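Long-range contact in FYVE-finger-containing Rab5 effector protein rabenosyn-5 (Homo sapiens, PDB 1Z0J), which probably acts as an effector of Rab GTPases such as Rab5, its small helical domain binding the Rab partner: residues Ile9-Leu15 against Thr50-Lys55. Numbering follows the deposited sequence.
Sequences IEEELLL and TLAKQK
Leu51 meets Leu14, Leu15 and Glu11 where the first turn of helix 11-30 lies beside the last turns of helix 34-54, the open end of an antiparallel helical hairpin whose short helical segments run with their N-to-C directions 157° apart. Followed outward, Leu51 shows how one branched side chain can serve two kinds of neighbour. Its CB rests against CD2 of Leu14 at 4.0 Å. CG anti to the backbone N (chi1 -180°) brings the fork nearer helix 11-30, and there the two methyls part company: CD2 touches CD2 of Leu15 at 3.7 Å, whereas CD1 lies against the aliphatic CG of Glu11, 3.9 Å away. One methyl thus meets a hydrocarbon side chain and the other the aliphatic part of a charged one. Leu14 reaches further in, its CD2 lying over the backbone of Leu51 and 4.0 Å from CG2 of Thr50. That same threonine methyl also receives CD1 of Ile9, while the hydroxyl of Thr50 is hydrogen-bonded to the carbonyl O of Glu46, one turn back in its own helix. Ile9 and Thr50 both pack on apolar side chains of the other protein in the assembly. Past the CG that rests on Leu51, the extended Glu11 chain meets Lys55 nearly at right angles; Lys55 bends at its last torsion, and its NZ forms a salt bridge with OE1 of Glu11 at 2.9 Å, approaching on the syn side, 21° out of the carboxylate plane. The chemistry is therefore graded, from the buried Leu14 and Thr50, through the partly exposed Leu51 and Leu15, to an ion pair at the margin, which would be expected to join the helix ends electrostatically where the apolar contact runs out.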
ATOM      1  N   ILE B   9     -15.798 -11.076  -0.058  1.00 30.30           N
ATOM      2  CA  ILE B   9     -15.747 -10.035  -1.127  1.00 29.70           C
ATOM      3  C   ILE B   9     -16.967 -10.166  -2.033  1.00 31.33           C
ATOM      4  O   ILE B   9     -17.252 -11.257  -2.533  1.00 32.42           O
ATOM      5  CB  ILE B   9     -14.451 -10.154  -1.984  1.00 28.39           C
ATOM      6  CG1 ILE B   9     -13.213 -10.239  -1.084  1.00 28.92           C
ATOM      7  CG2 ILE B   9     -14.344  -8.991  -2.987  1.00 27.82           C
ATOM      8  CD1 ILE B   9     -11.974 -10.812  -1.763  1.00 29.40           C
ATOM      9  N   GLU B  10     -17.686  -9.062  -2.239  1.00 30.92           N
ATOM     10  CA  GLU B  10     -18.784  -9.031  -3.207  1.00 30.15           C
ATOM     11  C   GLU B  10     -18.284  -9.627  -4.517  1.00 29.87           C
ATOM     12  O   GLU B  10     -17.285  -9.166  -5.076  1.00 27.90           O
ATOM     13  CB  GLU B  10     -19.287  -7.612  -3.411  1.00 32.93           C
ATOM     14  N   GLU B  11     -18.965 -10.668  -4.987  1.00 28.35           N
ATOM     15  CA  GLU B  11     -18.445 -11.503  -6.071  1.00 27.87           C
ATOM     16  C   GLU B  11     -18.067 -10.743  -7.342  1.00 28.74           C
ATOM     17  O   GLU B  11     -17.031 -11.020  -7.945  1.00 27.54           O
ATOM     18  CB  GLU B  11     -19.403 -12.657  -6.389  1.00 29.28           C
ATOM     19  CG  GLU B  11     -18.745 -13.755  -7.207  1.00 29.33           C
ATOM     20  CD  GLU B  11     -19.518 -15.053  -7.202  1.00 28.65           C
ATOM     21  OE1 GLU B  11     -19.686 -15.628  -8.294  1.00 33.49           O
ATOM     22  OE2 GLU B  11     -19.946 -15.505  -6.115  1.00 24.35           O
ATOM     23  N   GLU B  12     -18.904  -9.784  -7.732  1.00 28.49           N
ATOM     24  CA  GLU B  12     -18.658  -8.973  -8.924  1.00 28.60           C
ATOM     25  C   GLU B  12     -17.386  -8.120  -8.806  1.00 27.39           C
ATOM     26  O   GLU B  12     -16.686  -7.909  -9.797  1.00 27.18           O
ATOM     27  CB  GLU B  12     -19.881  -8.099  -9.238  1.00 29.72           C
ATOM     28  CG  GLU B  12     -19.759  -7.221 -10.492  1.00 33.97           C
ATOM     29  CD  GLU B  12     -19.582  -8.016 -11.778  1.00 39.26           C
ATOM     30  OE1 GLU B  12     -20.217  -9.083 -11.930  1.00 48.77           O
ATOM     31  OE2 GLU B  12     -18.807  -7.563 -12.646  1.00 49.26           O
ATOM     32  N   LEU B  13     -17.098  -7.640  -7.597  1.00 27.51           N
ATOM     33  CA  LEU B  13     -15.874  -6.876  -7.337  1.00 23.01           C
ATOM     34  C   LEU B  13     -14.627  -7.754  -7.452  1.00 23.98           C
ATOM     35  O   LEU B  13     -13.590  -7.313  -7.945  1.00 21.19           O
ATOM     36  CB  LEU B  13     -15.927  -6.212  -5.960  1.00 25.13           C
ATOM     37  CG  LEU B  13     -17.087  -5.259  -5.651  1.00 27.94           C
ATOM     38  CD1 LEU B  13     -16.938  -4.734  -4.246  1.00 28.26           C
ATOM     39  CD2 LEU B  13     -17.175  -4.106  -6.651  1.00 32.19           C
ATOM     40  N   LEU B  14     -14.744  -9.001  -7.003  1.00 23.63           N
ATOM     41  CA  LEU B  14     -13.657  -9.961  -7.121  1.00 23.22           C
ATOM     42  C   LEU B  14     -13.396 -10.299  -8.589  1.00 19.88           C
ATOM     43  O   LEU B  14     -12.249 -10.336  -9.037  1.00 19.93           O
ATOM     44  CB  LEU B  14     -13.972 -11.215  -6.305  1.00 23.72           C
ATOM     45  CG  LEU B  14     -12.902 -12.294  -6.162  1.00 21.40           C
ATOM     46  CD1 LEU B  14     -11.550 -11.717  -5.762  1.00 25.91           C
ATOM     47  CD2 LEU B  14     -13.368 -13.305  -5.137  1.00 21.49           C
ATOM     48  N   LEU B  15     -14.469 -10.520  -9.344  1.00 19.39           N
ATOM     49  CA  LEU B  15     -14.347 -10.788 -10.774  1.00 20.37           C
ATOM     50  C   LEU B  15     -13.719  -9.609 -11.526  1.00 20.90           C
ATOM     51  O   LEU B  15     -12.924  -9.800 -12.447  1.00 20.26           O
ATOM     52  CB  LEU B  15     -15.711 -11.154 -11.380  1.00 24.61           C
ATOM     53  CG  LEU B  15     -16.384 -12.453 -10.922  1.00 26.13           C
ATOM     54  CD1 LEU B  15     -17.849 -12.478 -11.345  1.00 29.09           C
ATOM     55  CD2 LEU B  15     -15.655 -13.670 -11.468  1.00 30.74           C
ATOM     56  N   THR B  50      -9.595 -17.543  -3.990  1.00 15.87           N
ATOM     57  CA  THR B  50     -10.627 -16.900  -3.179  1.00 16.69           C
ATOM     58  C   THR B  50     -12.007 -17.007  -3.835  1.00 14.08           C
ATOM     59  O   THR B  50     -13.006 -17.246  -3.146  1.00 14.91           O
ATOM     60  CB  THR B  50     -10.271 -15.429  -2.893  1.00 20.29           C
ATOM     61  OG1 THR B  50      -9.019 -15.380  -2.202  1.00 23.84           O
ATOM     62  CG2 THR B  50     -11.342 -14.761  -2.040  1.00 21.70           C
ATOM     63  N   LEU B  51     -12.065 -16.823  -5.153  1.00 13.02           N
ATOM     64  CA  LEU B  51     -13.314 -16.981  -5.903  1.00 14.69           C
ATOM     65  C   LEU B  51     -13.870 -18.403  -5.798  1.00 15.29           C
ATOM     66  O   LEU B  51     -15.064 -18.602  -5.534  1.00 14.57           O
ATOM     67  CB  LEU B  51     -13.133 -16.584  -7.373  1.00 15.17           C
ATOM     68  CG  LEU B  51     -14.384 -16.707  -8.255  1.00 17.05           C
ATOM     69  CD1 LEU B  51     -15.511 -15.766  -7.814  1.00 21.97           C
ATOM     70  CD2 LEU B  51     -14.030 -16.458  -9.711  1.00 21.95           C
ATOM     71  N   ALA B  52     -13.001 -19.391  -5.976  1.00 14.95           N
ATOM     72  CA  ALA B  52     -13.405 -20.789  -5.860  1.00 13.93           C
ATOM     73  C   ALA B  52     -13.906 -21.114  -4.448  1.00 16.02           C
ATOM     74  O   ALA B  52     -14.847 -21.908  -4.267  1.00 16.33           O
ATOM     75  CB  ALA B  52     -12.247 -21.695  -6.258  1.00 17.27           C
ATOM     76  N   LYS B  53     -13.293 -20.492  -3.447  1.00 15.32           N
ATOM     77  CA  LYS B  53     -13.715 -20.650  -2.059  1.00 15.02           C
ATOM     78  C   LYS B  53     -15.099 -20.042  -1.821  1.00 16.34           C
ATOM     79  O   LYS B  53     -15.944 -20.638  -1.149  1.00 16.14           O
ATOM     80  CB  LYS B  53     -12.674 -20.025  -1.130  1.00 18.48           C
ATOM     81  CG  LYS B  53     -12.872 -20.316   0.352  1.00 19.73           C
ATOM     82  CD  LYS B  53     -11.732 -19.758   1.206  1.00 24.34           C
ATOM     83  CE  LYS B  53     -11.698 -18.234   1.186  1.00 28.98           C
ATOM     84  NZ  LYS B  53     -10.687 -17.701   2.141  1.00 34.35           N
ATOM     85  N   GLN B  54     -15.338 -18.864  -2.385  1.00 14.32           N
ATOM     86  CA  GLN B  54     -16.635 -18.211  -2.216  1.00 16.12           C
ATOM     87  C   GLN B  54     -17.762 -18.994  -2.876  1.00 14.28           C
ATOM     88  O   GLN B  54     -18.922 -18.912  -2.445  1.00 15.74           O
ATOM     89  CB  GLN B  54     -16.573 -16.772  -2.712  1.00 16.69           C
ATOM     90  CG  GLN B  54     -15.709 -15.915  -1.795  1.00 21.23           C
ATOM     91  CD  GLN B  54     -15.828 -14.433  -2.049  1.00 24.08           C
ATOM     92  OE1 GLN B  54     -16.684 -13.980  -2.811  1.00 27.17           O
ATOM     93  NE2 GLN B  54     -14.968 -13.660  -1.396  1.00 23.37           N
ATOM     94  N   LYS B  55     -17.413 -19.777  -3.892  1.00 14.33           N
ATOM     95  CA  LYS B  55     -18.358 -20.667  -4.560  1.00 14.50           C
ATOM     96  C   LYS B  55     -18.487 -22.041  -3.893  1.00 14.35           C
ATOM     97  O   LYS B  55     -19.248 -22.884  -4.359  1.00 15.22           O
ATOM     98  CB  LYS B  55     -18.007 -20.812  -6.042  1.00 15.44           C
ATOM     99  CG  LYS B  55     -18.273 -19.526  -6.837  1.00 19.17           C
ATOM    100  CD  LYS B  55     -18.006 -19.715  -8.322  1.00 20.89           C
ATOM    101  CE  LYS B  55     -18.436 -18.501  -9.138  1.00 22.80           C
ATOM    102  NZ  LYS B  55     -19.925 -18.325  -9.204  1.00 18.38           N
TER